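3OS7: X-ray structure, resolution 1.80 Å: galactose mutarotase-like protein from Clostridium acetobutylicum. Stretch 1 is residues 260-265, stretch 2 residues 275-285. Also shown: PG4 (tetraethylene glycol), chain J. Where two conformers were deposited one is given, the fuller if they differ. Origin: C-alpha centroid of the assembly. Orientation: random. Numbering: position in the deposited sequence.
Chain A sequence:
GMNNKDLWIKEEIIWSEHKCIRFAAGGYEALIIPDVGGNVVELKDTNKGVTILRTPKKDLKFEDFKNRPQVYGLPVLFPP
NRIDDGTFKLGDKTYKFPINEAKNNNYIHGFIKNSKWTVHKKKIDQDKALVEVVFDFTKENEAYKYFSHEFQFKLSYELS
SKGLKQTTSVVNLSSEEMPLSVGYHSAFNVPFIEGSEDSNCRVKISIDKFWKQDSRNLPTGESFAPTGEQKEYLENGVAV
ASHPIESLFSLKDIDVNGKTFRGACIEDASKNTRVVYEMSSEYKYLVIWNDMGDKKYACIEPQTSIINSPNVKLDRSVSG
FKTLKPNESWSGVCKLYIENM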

ATOM      1  N   THR A 260      18.859  11.352  -1.597  1.00 20.19           N
ATOM      2  CA  THR A 260      17.914  11.028  -0.517  1.00 18.81           C
ATOM      3  C   THR A 260      16.981   9.879  -0.945  1.00 18.79           C
ATOM      4  O   THR A 260      16.628   9.736  -2.109  1.00 19.15           O
ATOM      5  CB  THR A 260      17.092  12.206  -0.030  1.00 20.36           C
ATOM      6  OG1 THR A 260      16.313  12.720  -1.103  1.00 20.86           O
ATOM      7  CG2 THR A 260      18.008  13.307   0.560  1.00 19.26           C
ATOM      8  N   PHE A 261      16.590   9.087   0.040  1.00 16.01           N
ATOM      9  CA  PHE A 261      15.704   7.957  -0.184  1.00 13.98           C
ATOM     10  C   PHE A 261      14.762   7.872   0.983  1.00 13.35           C
ATOM     11  O   PHE A 261      15.176   8.061   2.128  1.00 13.38           O
ATOM     12  CB  PHE A 261      16.504   6.679  -0.265  1.00 15.46           C
ATOM     13  CG  PHE A 261      15.652   5.437  -0.403  1.00 13.59           C
ATOM     14  CD1 PHE A 261      15.148   5.065  -1.629  1.00 14.63           C
ATOM     15  CD2 PHE A 261      15.336   4.678   0.700  1.00 16.57           C
ATOM     16  CE1 PHE A 261      14.336   3.943  -1.752  1.00 15.44           C
ATOM     17  CE2 PHE A 261      14.533   3.551   0.578  1.00 16.55           C
ATOM     18  CZ  PHE A 261      14.049   3.186  -0.633  1.00 13.10           C
ATOM     19  N   ARG A 262      13.496   7.607   0.674  1.00 13.31           N
ATOM     20  CA  ARG A 262      12.499   7.269   1.663  1.00 12.84           C
ATOM     21  C   ARG A 262      11.797   5.995   1.200  1.00 11.46           C
ATOM     22  O   ARG A 262      11.431   5.860   0.038  1.00 12.60           O
ATOM     23  CB  ARG A 262      11.499   8.401   1.855  1.00 13.14           C
ATOM     24  CG  ARG A 262      10.346   8.089   2.846  1.00 15.67           C
ATOM     25  CD  ARG A 262       9.281   9.196   2.938  1.00 15.24           C
ATOM     26  NE  ARG A 262       9.912  10.364   3.523  1.00 25.94           N
ATOM     27  CZ  ARG A 262       9.390  11.203   4.400  1.00 18.27           C
ATOM     28  NH1 ARG A 262       8.174  11.065   4.871  1.00 15.52           N
ATOM     29  NH2 ARG A 262      10.137  12.205   4.839  1.00 18.20           N
ATOM     30  N   GLY A 263      11.669   5.043   2.121  1.00 11.21           N
ATOM     31  CA  GLY A 263      10.955   3.813   1.819  1.00 12.79           C
ATOM     32  C   GLY A 263      11.613   2.605   2.420  1.00 11.59           C
ATOM     33  O   GLY A 263      12.225   2.686   3.480  1.00 12.08           O
ATOM     34  N   ALA A 264      11.450   1.490   1.732  1.00 11.43           N
ATOM     35  CA  ALA A 264      11.909   0.208   2.212  1.00 12.88           C
ATOM     36  C   ALA A 264      12.630  -0.545   1.136  1.00 11.27           C
ATOM     37  O   ALA A 264      12.506  -0.264  -0.059  1.00 13.72           O
ATOM     38  CB  ALA A 264      10.701  -0.633   2.779  1.00 12.09           C
ATOM     39  N   CYS A 265      13.387  -1.542   1.570  1.00 12.61           N
ATOM     40  CA  CYS A 265      13.909  -2.512   0.649  1.00 14.28           C
ATOM     41  C   CYS A 265      14.027  -3.869   1.282  1.00 13.83           C
ATOM     42  O   CYS A 265      14.060  -3.987   2.506  1.00 14.41           O
ATOM     43  CB  CYS A 265      15.234  -2.081   0.024  1.00 15.48           C
ATOM     44  SG  CYS A 265      16.668  -2.139   1.108  1.00 24.78           S
ATOM     45  N   VAL A 275      14.965  -5.739  -3.707  1.00 14.50           N
ATOM     46  CA  VAL A 275      13.678  -5.176  -4.120  1.00 12.29           C
ATOM     47  C   VAL A 275      13.503  -3.852  -3.395  1.00 12.16           C
ATOM     48  O   VAL A 275      13.703  -3.775  -2.190  1.00 12.11           O
ATOM     49  CB  VAL A 275      12.494  -6.112  -3.805  1.00 12.37           C
ATOM     50  CG1 VAL A 275      11.165  -5.371  -3.970  1.00 13.00           C
ATOM     51  CG2 VAL A 275      12.555  -7.370  -4.732  1.00 15.53           C
ATOM     52  N   VAL A 276      13.217  -2.800  -4.150  1.00 12.05           N
ATOM     53  CA  VAL A 276      13.118  -1.453  -3.581  1.00 12.33           C
ATOM     54  C   VAL A 276      11.691  -0.919  -3.686  1.00 13.98           C
ATOM     55  O   VAL A 276      11.068  -0.979  -4.760  1.00 14.86           O
ATOM     56  CB  VAL A 276      14.074  -0.466  -4.296  1.00 13.34           C
ATOM     57  CG1 VAL A 276      13.976   0.919  -3.654  1.00 13.40           C
ATOM     58  CG2 VAL A 276      15.529  -0.967  -4.276  1.00 15.55           C
ATOM     59  N   TYR A 277      11.199  -0.373  -2.582  1.00 11.51           N
ATOM     60  CA  TYR A 277       9.877   0.234  -2.486  1.00 11.47           C
ATOM     61  C   TYR A 277      10.082   1.673  -2.018  1.00 11.29           C
ATOM     62  O   TYR A 277      10.176   1.956  -0.823  1.00 10.98           O
ATOM     63  CB  TYR A 277       9.031  -0.554  -1.482  1.00 12.21           C
ATOM     64  CG  TYR A 277       7.555  -0.216  -1.360  1.00 10.26           C
ATOM     65  CD1 TYR A 277       6.863   0.492  -2.335  1.00 12.47           C
ATOM     66  CD2 TYR A 277       6.822  -0.668  -0.243  1.00 10.57           C
ATOM     67  CE1 TYR A 277       5.490   0.711  -2.212  1.00 13.28           C
ATOM     68  CE2 TYR A 277       5.475  -0.418  -0.122  1.00 12.55           C
ATOM     69  CZ  TYR A 277       4.815   0.273  -1.090  1.00 12.20           C
ATOM     70  OH  TYR A 277       3.445   0.493  -0.972  1.00 12.91           O
ATOM     71  N   GLU A 278      10.186   2.577  -2.981  1.00 11.12           N
ATOM     72  CA  GLU A 278      10.442   3.995  -2.721  1.00 14.05           C
ATOM     73  C   GLU A 278       9.116   4.745  -2.583  1.00 15.79           C
ATOM     74  O   GLU A 278       8.193   4.569  -3.370  1.00 17.99           O
ATOM     75  CB  GLU A 278      11.296   4.572  -3.854  1.00 14.43           C
ATOM     76  CG  GLU A 278      11.768   5.983  -3.644  1.00 16.07           C
ATOM     77  CD  GLU A 278      12.861   6.429  -4.645  1.00 27.13           C
ATOM     78  OE1 GLU A 278      13.246   5.673  -5.575  1.00 22.38           O
ATOM     79  OE2 GLU A 278      13.347   7.565  -4.457  1.00 25.29           O
HETATM   80  N   MSE A 279       9.035   5.579  -1.570  1.00 14.69           N
HETATM   81  CA  MSE A 279       7.807   6.284  -1.234  1.00 15.20           C
HETATM   82  C   MSE A 279       8.059   7.779  -1.219  1.00 14.81           C
HETATM   83  O   MSE A 279       9.065   8.234  -0.672  1.00 15.70           O
HETATM   84  CB  MSE A 279       7.340   5.867   0.156  1.00 16.49           C
HETATM   85  CG  MSE A 279       7.210   4.414   0.353  1.00 19.06           C
HETATM   86 SE   MSE A 279       7.235   3.889   2.222  0.75 16.06          SE
HETATM   87  CE  MSE A 279       7.439   2.041   1.831  1.00 16.19           C
ATOM     88  N   SER A 280       7.118   8.535  -1.765  1.00 14.54           N
ATOM     89  CA  SER A 280       7.207  10.007  -1.730  1.00 16.99           C
ATOM     90  C   SER A 280       6.963  10.533  -0.314  1.00 14.47           C
ATOM     91  O   SER A 280       6.441   9.817   0.568  1.00 13.79           O
ATOM     92  CB  SER A 280       6.225  10.638  -2.720  1.00 20.11           C
ATOM     93  OG  SER A 280       4.876  10.505  -2.285  1.00 15.84           O
ATOM     94  N   SER A 281       7.321  11.797  -0.107  1.00 15.16           N
ATOM     95  CA  SER A 281       7.221  12.470   1.192  0.50 16.57           C
ATOM     96  C   SER A 281       5.809  12.571   1.729  1.00 13.84           C
ATOM     97  O   SER A 281       5.605  12.858   2.915  1.00 14.47           O
ATOM     98  CB  SER A 281       7.782  13.903   1.092  0.50 17.47           C
ATOM     99  OG  SER A 281       9.144  13.894   0.762  0.50 25.23           O
ATOM    100  N   GLU A 282       4.813  12.373   0.861  1.00 14.60           N
ATOM    101  CA  GLU A 282       3.429  12.347   1.316  1.00 14.80           C
ATOM    102  C   GLU A 282       3.168  11.192   2.274  1.00 15.30           C
ATOM    103  O   GLU A 282       2.215  11.246   3.079  1.00 12.50           O
ATOM    104  CB  GLU A 282       2.454  12.253   0.128  1.00 15.88           C
ATOM    105  CG  GLU A 282       2.263  13.580  -0.637  1.00 18.56           C
ATOM    106  CD  GLU A 282       3.382  13.886  -1.611  1.00 28.65           C
ATOM    107  OE1 GLU A 282       4.180  12.992  -1.953  1.00 20.13           O
ATOM    108  OE2 GLU A 282       3.477  15.039  -2.043  1.00 27.28           O
ATOM    109  N   TYR A 283       4.008  10.161   2.198  1.00 12.26           N
ATOM    110  CA  TYR A 283       3.871   9.005   3.096  1.00 13.82           C
ATOM    111  C   TYR A 283       4.743   9.228   4.329  1.00 14.34           C
ATOM    112  O   TYR A 283       5.963   9.334   4.233  1.00 16.23           O
ATOM    113  CB  TYR A 283       4.210   7.712   2.371  1.00 14.35           C
ATOM    114  CG  TYR A 283       3.259   7.425   1.257  1.00 11.77           C
ATOM    115  CD1 TYR A 283       1.963   7.007   1.526  1.00 15.92           C
ATOM    116  CD2 TYR A 283       3.620   7.627  -0.060  1.00 14.72           C
ATOM    117  CE1 TYR A 283       1.044   6.765   0.477  1.00 17.70           C
ATOM    118  CE2 TYR A 283       2.701   7.410  -1.116  1.00 16.74           C
ATOM    119  CZ  TYR A 283       1.426   6.955  -0.832  1.00 17.10           C
ATOM    120  OH  TYR A 283       0.526   6.705  -1.865  1.00 19.14           O
ATOM    121  N   LYS A 284       4.081   9.393   5.474  1.00 13.48           N
ATOM    122  CA  LYS A 284       4.735   9.828   6.688  1.00 14.19           C
ATOM    123  C   LYS A 284       4.872   8.757   7.774  1.00 14.26           C
ATOM    124  O   LYS A 284       5.643   8.926   8.729  1.00 13.24           O
ATOM    125  CB  LYS A 284       3.971  11.025   7.208  1.00 15.32           C
ATOM    126  CG  LYS A 284       3.986  12.177   6.144  1.00 18.30           C
ATOM    127  CD  LYS A 284       3.397  13.452   6.579  1.00 26.38           C
ATOM    128  CE  LYS A 284       3.308  14.442   5.362  1.00 24.79           C
ATOM    129  NZ  LYS A 284       4.643  14.694   4.687  1.00 28.22           N
ATOM    130  N   TYR A 285       4.105   7.675   7.642  1.00 11.41           N
ATOM    131  CA  TYR A 285       4.075   6.578   8.598  1.00 11.69           C
ATOM    132  C   TYR A 285       4.069   5.261   7.837  1.00 10.34           C
ATOM    133  O   TYR A 285       3.839   5.236   6.629  1.00 10.44           O
ATOM    134  CB  TYR A 285       2.836   6.636   9.520  1.00 12.69           C
ATOM    135  CG  TYR A 285       2.926   7.709  10.557  1.00 11.04           C
ATOM    136  CD1 TYR A 285       2.527   9.025  10.265  1.00 11.00           C
ATOM    137  CD2 TYR A 285       3.431   7.441  11.825  1.00 12.15           C
ATOM    138  CE1 TYR A 285       2.652  10.033  11.219  1.00 15.03           C
ATOM    139  CE2 TYR A 285       3.523   8.440  12.795  1.00 12.70           C
ATOM    140  CZ  TYR A 285       3.142   9.732  12.489  1.00 16.72           C
ATOM    141  OH  TYR A 285       3.256  10.723  13.460  1.00 14.35           O
TER
HETATM  142  O1  PG4 J 344       5.926  12.413  13.561  1.00 56.13           O
HETATM  143  C1  PG4 J 344       6.169  11.752  12.324  1.00 49.43           C
HETATM  144  C2  PG4 J 344       5.880  12.637  11.124  1.00 51.79           C
HETATM  145  O2  PG4 J 344       5.928  11.782   9.978  1.00 54.77           O
HETATM  146  C3  PG4 J 344       7.246  11.528   9.479  1.00 54.26           C
HETATM  147  C4  PG4 J 344       7.305  11.706   7.962  1.00 54.35           C
HETATM  148  O3  PG4 J 344       8.273  12.679   7.539  1.00 59.46           O
HETATM  149  C5  PG4 J 344       7.809  14.038   7.554  1.00 60.76           C
HETATM  150  C6  PG4 J 344       8.099  14.755   6.232  1.00 59.46           C
HETATM  151  O4  PG4 J 344       7.155  14.369   5.219  1.00 57.07           O
HETATM  152  O   HOH W   1      16.414   7.648  -3.830  1.00 32.79           O
HETATM  153  O   HOH W   2      12.958   8.727  -2.055  1.00 23.24           O

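Strand 263-265 runs antiparallel to strand 275-279; the two stretches together bury 525 Å², both sides summed. Thr260 makes no direct contact; the O of water 1 donates to Thr260 O (2.7 Å) and to Glu278 OE2 (3.1 Å), bridging the two acceptors. Phe261, chi1 t, brings its ring end across the neighbouring strand, CE1 lying 3.6 Å from Val276 CG1 and 3.7 Å from Glu278 CB, so the aliphatic base of the glutamate serves as apolar surface. Arg262 has the largest area covered by the other stretch, 125 Å². Its O accepts from Met279 N (2.9 Å), a second water joins its N to Glu278 OE2, and its long side chain reaches the turn Ser280-Tyr283, where NH1 donates to Tyr283 O (2.9 Å) and also to O3 of the tetraethylene glycol (3.1 Å). Gly263 sits opposite Glu278 with CA 3.3 Å from Tyr277 O; a CB would fall 2.1 Å from that oxygen, and the backbone angles themselves call for glycine. Ala264 and Tyr277 form the hydrogen-bonded pair: Ala264 N to Tyr277 O, 2.9 Å, and Tyr277 N to Ala264 O, 2.8 Å. Ala264 CB makes an apolar contact with the selenomethionine Met279, whose CE lies 4.3 Å from it. Buried Cys265 closes the register against Val276, its CA 3.1 Å from Val275 O and its CB 4.5 Å from Val276 CG2.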